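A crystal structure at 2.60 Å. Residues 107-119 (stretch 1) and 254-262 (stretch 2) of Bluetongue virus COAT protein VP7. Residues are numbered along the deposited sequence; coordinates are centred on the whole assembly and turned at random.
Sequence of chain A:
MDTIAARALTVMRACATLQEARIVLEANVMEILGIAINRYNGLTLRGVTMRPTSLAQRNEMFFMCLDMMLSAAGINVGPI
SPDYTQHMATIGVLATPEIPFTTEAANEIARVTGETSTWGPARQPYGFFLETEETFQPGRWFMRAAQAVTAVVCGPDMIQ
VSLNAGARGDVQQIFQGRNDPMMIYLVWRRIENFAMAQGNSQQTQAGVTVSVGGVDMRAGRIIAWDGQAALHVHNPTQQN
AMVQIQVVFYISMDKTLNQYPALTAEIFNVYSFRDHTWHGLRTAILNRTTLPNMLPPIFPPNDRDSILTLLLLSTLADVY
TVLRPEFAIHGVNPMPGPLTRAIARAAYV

Stretch 1, residues 107-119: NEIARVTGETSTW
Stretch 2 (254-262) DKTLNQYPA

What holds the two stretches together most firmly? A single hydrogen bond crosses between them, from Lys255 NZ to Thr118 O at 2.9 Å. Lys255 points its CA-to-CB bond toward stretch 1, and its chi angles of m, m, t and m carry the ammonium to the loop just past the helix, where Thr118, at phi/psi -133/-163, offers its carbonyl. The same nitrogen lies 4.5 Å from Trp119 CD1, oblique to an indole set at chi1 -64° and chi2 -84°. Glu115 is near but forms no salt bridge: its OE1 is 4.4 Å from Lys255 NZ, although Lys255 CE comes within 3.2 Å of that same OE1.

Where does the Glu115 side chain go instead? Its CA-to-CB bond points toward stretch 2, and chi1 64° with chi2 90° folds the acid against Gln259, a buried residue with chi1 54°, chi2 176° and chi3 -68°. Glu115 OE2 lies 2.8 Å from Gln259 OE1. Glu115 OE1 is 3.0 Å from the same Gln259 OE1, a meeting of two acceptors without a hydrogen bond. Gln259 NE2 is occupied within its own stretch, donating to Thr256 O at 3.2 Å.

How do the backbones run past each other? Residues 107-116 are helical, continuing a helix that begins earlier, with phi/psi near -64/-41; the chain then leaves the helix through Ser117 at -93/0. Stretch 2 has no regular helix or strand, but a type I beta turn spans Thr256 to Gln259, with Leu257 at -75/-1 and Asn258 at -105/21. Asn258 N donates to Thr256 OG1 at 3.1 Å, helping to brace the turn. The directions are opposed: CA atoms pair Val112 with Tyr260 at 7.1 Å, Glu115 with Gln259 at 7.0 Å, and Trp119 with Asp254 at 7.8 Å.

What packs beyond the polar contacts? Tyr260, at phi/psi -136/136, leaves its backbone sideways, but chi1 179° and chi2 -87° extend the ring along the helix. Val112 (chi1 175°) places CG2 3.8 Å from Tyr260 CE2, an apolar contact, while Arg111 CG lies 3.9 Å from Tyr260 CD2; both approach the ring obliquely. Farther along, Glu108, extended at chi1 158° and chi2 168°, brings CG to 3.2 Å from Tyr260 OH. Pro261 adds a looser contact, its CD 4.3 Å from Arg111 NH2. In all, the two stretches bury 432 Å², counting both sides.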

# COMPACT_ATOMS: atom_id res chain seq x y z
N ASN A 107 -7.94 9.53 -18.12
CA ASN A 107 -8.34 9.38 -16.73
C ASN A 107 -7.17 9.42 -15.75
O ASN A 107 -7.27 9.97 -14.66
CB ASN A 107 -9.16 8.11 -16.57
CG ASN A 107 -10.59 8.30 -17.03
OD1 ASN A 107 -11.47 8.64 -16.23
ND2 ASN A 107 -10.83 8.14 -18.31
N GLU A 108 -6.04 8.87 -16.16
CA GLU A 108 -4.86 8.91 -15.34
C GLU A 108 -4.35 10.36 -15.16
O GLU A 108 -4.07 10.81 -14.05
CB GLU A 108 -3.85 7.98 -15.95
CG GLU A 108 -2.45 8.28 -15.56
CD GLU A 108 -1.50 7.14 -15.96
OE1 GLU A 108 -2.04 6.08 -16.48
OE2 GLU A 108 -0.25 7.32 -15.71
N ILE A 109 -4.33 11.13 -16.23
CA ILE A 109 -3.89 12.53 -16.13
C ILE A 109 -4.89 13.35 -15.31
O ILE A 109 -4.51 14.25 -14.58
CB ILE A 109 -3.73 13.19 -17.52
CG1 ILE A 109 -2.70 12.41 -18.34
CG2 ILE A 109 -3.19 14.59 -17.36
CD1 ILE A 109 -1.33 12.26 -17.68
N ALA A 110 -6.18 13.06 -15.44
CA ALA A 110 -7.18 13.81 -14.67
C ALA A 110 -6.92 13.59 -13.18
O ALA A 110 -7.11 14.50 -12.35
CB ALA A 110 -8.57 13.35 -15.04
N ARG A 111 -6.55 12.36 -12.85
CA ARG A 111 -6.23 12.07 -11.48
C ARG A 111 -5.02 12.88 -11.02
O ARG A 111 -5.07 13.55 -9.99
CB ARG A 111 -5.92 10.61 -11.29
CG ARG A 111 -5.87 10.36 -9.82
CD ARG A 111 -7.28 10.51 -9.24
NE ARG A 111 -7.49 9.27 -8.55
CZ ARG A 111 -8.47 8.41 -8.76
NH1 ARG A 111 -9.41 8.67 -9.64
NH2 ARG A 111 -8.41 7.22 -8.19
N VAL A 112 -3.91 12.79 -11.76
CA VAL A 112 -2.73 13.53 -11.37
C VAL A 112 -3.09 15.00 -11.17
O VAL A 112 -2.77 15.62 -10.16
CB VAL A 112 -1.63 13.42 -12.41
CG1 VAL A 112 -0.47 14.32 -12.03
CG2 VAL A 112 -1.15 11.99 -12.50
N THR A 113 -3.83 15.56 -12.10
CA THR A 113 -4.16 16.95 -11.96
C THR A 113 -5.12 17.23 -10.80
O THR A 113 -4.88 18.11 -9.98
CB THR A 113 -4.64 17.50 -13.29
OG1 THR A 113 -3.50 17.64 -14.14
CG2 THR A 113 -5.33 18.85 -13.14
N GLY A 114 -6.16 16.44 -10.70
CA GLY A 114 -7.12 16.66 -9.65
C GLY A 114 -6.58 16.56 -8.24
O GLY A 114 -6.79 17.48 -7.46
N GLU A 115 -5.84 15.49 -7.91
CA GLU A 115 -5.37 15.37 -6.53
C GLU A 115 -4.26 16.34 -6.16
O GLU A 115 -4.25 16.91 -5.10
CB GLU A 115 -5.04 13.92 -6.13
CG GLU A 115 -3.91 13.22 -6.86
CD GLU A 115 -2.53 13.38 -6.24
OE1 GLU A 115 -2.38 14.10 -5.25
OE2 GLU A 115 -1.58 12.76 -6.73
N THR A 116 -3.38 16.56 -7.10
CA THR A 116 -2.22 17.41 -6.96
C THR A 116 -2.54 18.87 -6.75
O THR A 116 -1.80 19.61 -6.12
CB THR A 116 -1.47 17.23 -8.27
OG1 THR A 116 -0.26 16.54 -8.02
CG2 THR A 116 -1.29 18.49 -9.05
N SER A 117 -3.67 19.31 -7.25
CA SER A 117 -4.01 20.71 -7.16
C SER A 117 -4.84 21.08 -5.94
O SER A 117 -5.25 22.23 -5.78
CB SER A 117 -4.71 21.11 -8.45
OG SER A 117 -5.95 20.42 -8.52
N THR A 118 -5.16 20.10 -5.10
CA THR A 118 -5.95 20.35 -3.91
C THR A 118 -5.31 19.67 -2.70
O THR A 118 -4.12 19.37 -2.74
CB THR A 118 -7.43 19.98 -4.09
OG1 THR A 118 -8.21 20.63 -3.07
CG2 THR A 118 -7.66 18.49 -4.13
N TRP A 119 -6.06 19.52 -1.62
CA TRP A 119 -5.58 18.91 -0.37
C TRP A 119 -6.67 18.03 0.15
O TRP A 119 -7.85 18.26 -0.15
CB TRP A 119 -5.30 20.00 0.69
CG TRP A 119 -4.20 20.94 0.30
CD1 TRP A 119 -2.84 20.77 0.47
CD2 TRP A 119 -4.36 22.14 -0.45
NE1 TRP A 119 -2.15 21.79 -0.16
CE2 TRP A 119 -3.06 22.64 -0.73
CE3 TRP A 119 -5.47 22.84 -0.92
CZ2 TRP A 119 -2.86 23.79 -1.47
CZ3 TRP A 119 -5.27 23.99 -1.66
CH2 TRP A 119 -3.97 24.45 -1.92
N ASP A 254 -0.82 16.52 4.47
CA ASP A 254 0.46 16.38 3.81
C ASP A 254 0.25 15.17 2.89
O ASP A 254 -0.48 14.24 3.24
CB ASP A 254 1.59 16.12 4.81
CG ASP A 254 1.87 17.30 5.71
OD1 ASP A 254 2.03 18.44 5.21
OD2 ASP A 254 1.92 17.06 6.93
N LYS A 255 0.83 15.22 1.70
CA LYS A 255 0.66 14.15 0.75
C LYS A 255 1.45 12.94 1.15
O LYS A 255 2.56 13.08 1.69
CB LYS A 255 1.07 14.60 -0.66
CG LYS A 255 0.17 15.64 -1.35
CD LYS A 255 -1.23 15.13 -1.61
CE LYS A 255 -1.97 15.98 -2.65
NZ LYS A 255 -1.98 17.44 -2.38
N THR A 256 0.84 11.77 0.95
CA THR A 256 1.49 10.52 1.25
C THR A 256 1.67 9.78 -0.08
O THR A 256 1.34 10.29 -1.14
CB THR A 256 0.70 9.68 2.21
OG1 THR A 256 -0.42 9.09 1.54
CG2 THR A 256 0.19 10.53 3.32
N LEU A 257 2.23 8.58 -0.01
CA LEU A 257 2.46 7.76 -1.19
C LEU A 257 1.17 7.12 -1.72
O LEU A 257 1.20 6.35 -2.65
CB LEU A 257 3.47 6.68 -0.84
CG LEU A 257 4.87 6.76 -1.43
CD1 LEU A 257 5.30 8.15 -1.81
CD2 LEU A 257 5.80 6.14 -0.45
N ASN A 258 0.05 7.38 -1.05
CA ASN A 258 -1.23 6.83 -1.49
C ASN A 258 -2.06 7.92 -2.15
O ASN A 258 -3.26 7.81 -2.16
CB ASN A 258 -2.05 6.32 -0.33
CG ASN A 258 -1.40 5.17 0.41
OD1 ASN A 258 -1.10 5.29 1.58
ND2 ASN A 258 -1.25 4.04 -0.25
N GLN A 259 -1.44 9.00 -2.62
CA GLN A 259 -2.18 10.09 -3.27
C GLN A 259 -2.63 9.72 -4.68
O GLN A 259 -3.62 10.24 -5.21
CB GLN A 259 -1.30 11.33 -3.33
CG GLN A 259 0.01 11.07 -3.98
CD GLN A 259 0.85 12.31 -4.14
OE1 GLN A 259 0.51 13.20 -4.92
NE2 GLN A 259 1.96 12.38 -3.44
N TYR A 260 -1.90 8.78 -5.27
CA TYR A 260 -2.15 8.32 -6.61
C TYR A 260 -2.05 6.80 -6.57
O TYR A 260 -1.12 6.27 -5.99
CB TYR A 260 -1.10 8.92 -7.56
CG TYR A 260 -1.28 8.46 -8.99
CD1 TYR A 260 -0.68 7.27 -9.42
CD2 TYR A 260 -2.14 9.14 -9.88
CE1 TYR A 260 -0.94 6.76 -10.67
CE2 TYR A 260 -2.39 8.64 -11.15
CZ TYR A 260 -1.79 7.44 -11.53
OH TYR A 260 -2.05 6.86 -12.72
N PRO A 261 -2.99 6.07 -7.22
CA PRO A 261 -2.95 4.60 -7.20
C PRO A 261 -1.62 3.98 -7.56
O PRO A 261 -1.09 4.22 -8.63
CB PRO A 261 -4.08 4.19 -8.14
CG PRO A 261 -4.51 5.46 -8.80
CD PRO A 261 -4.19 6.56 -7.92
N ALA A 262 -1.12 3.16 -6.64
CA ALA A 262 0.15 2.46 -6.75
C ALA A 262 1.36 3.32 -7.05
O ALA A 262 2.36 2.81 -7.61
CB ALA A 262 0.08 1.28 -7.67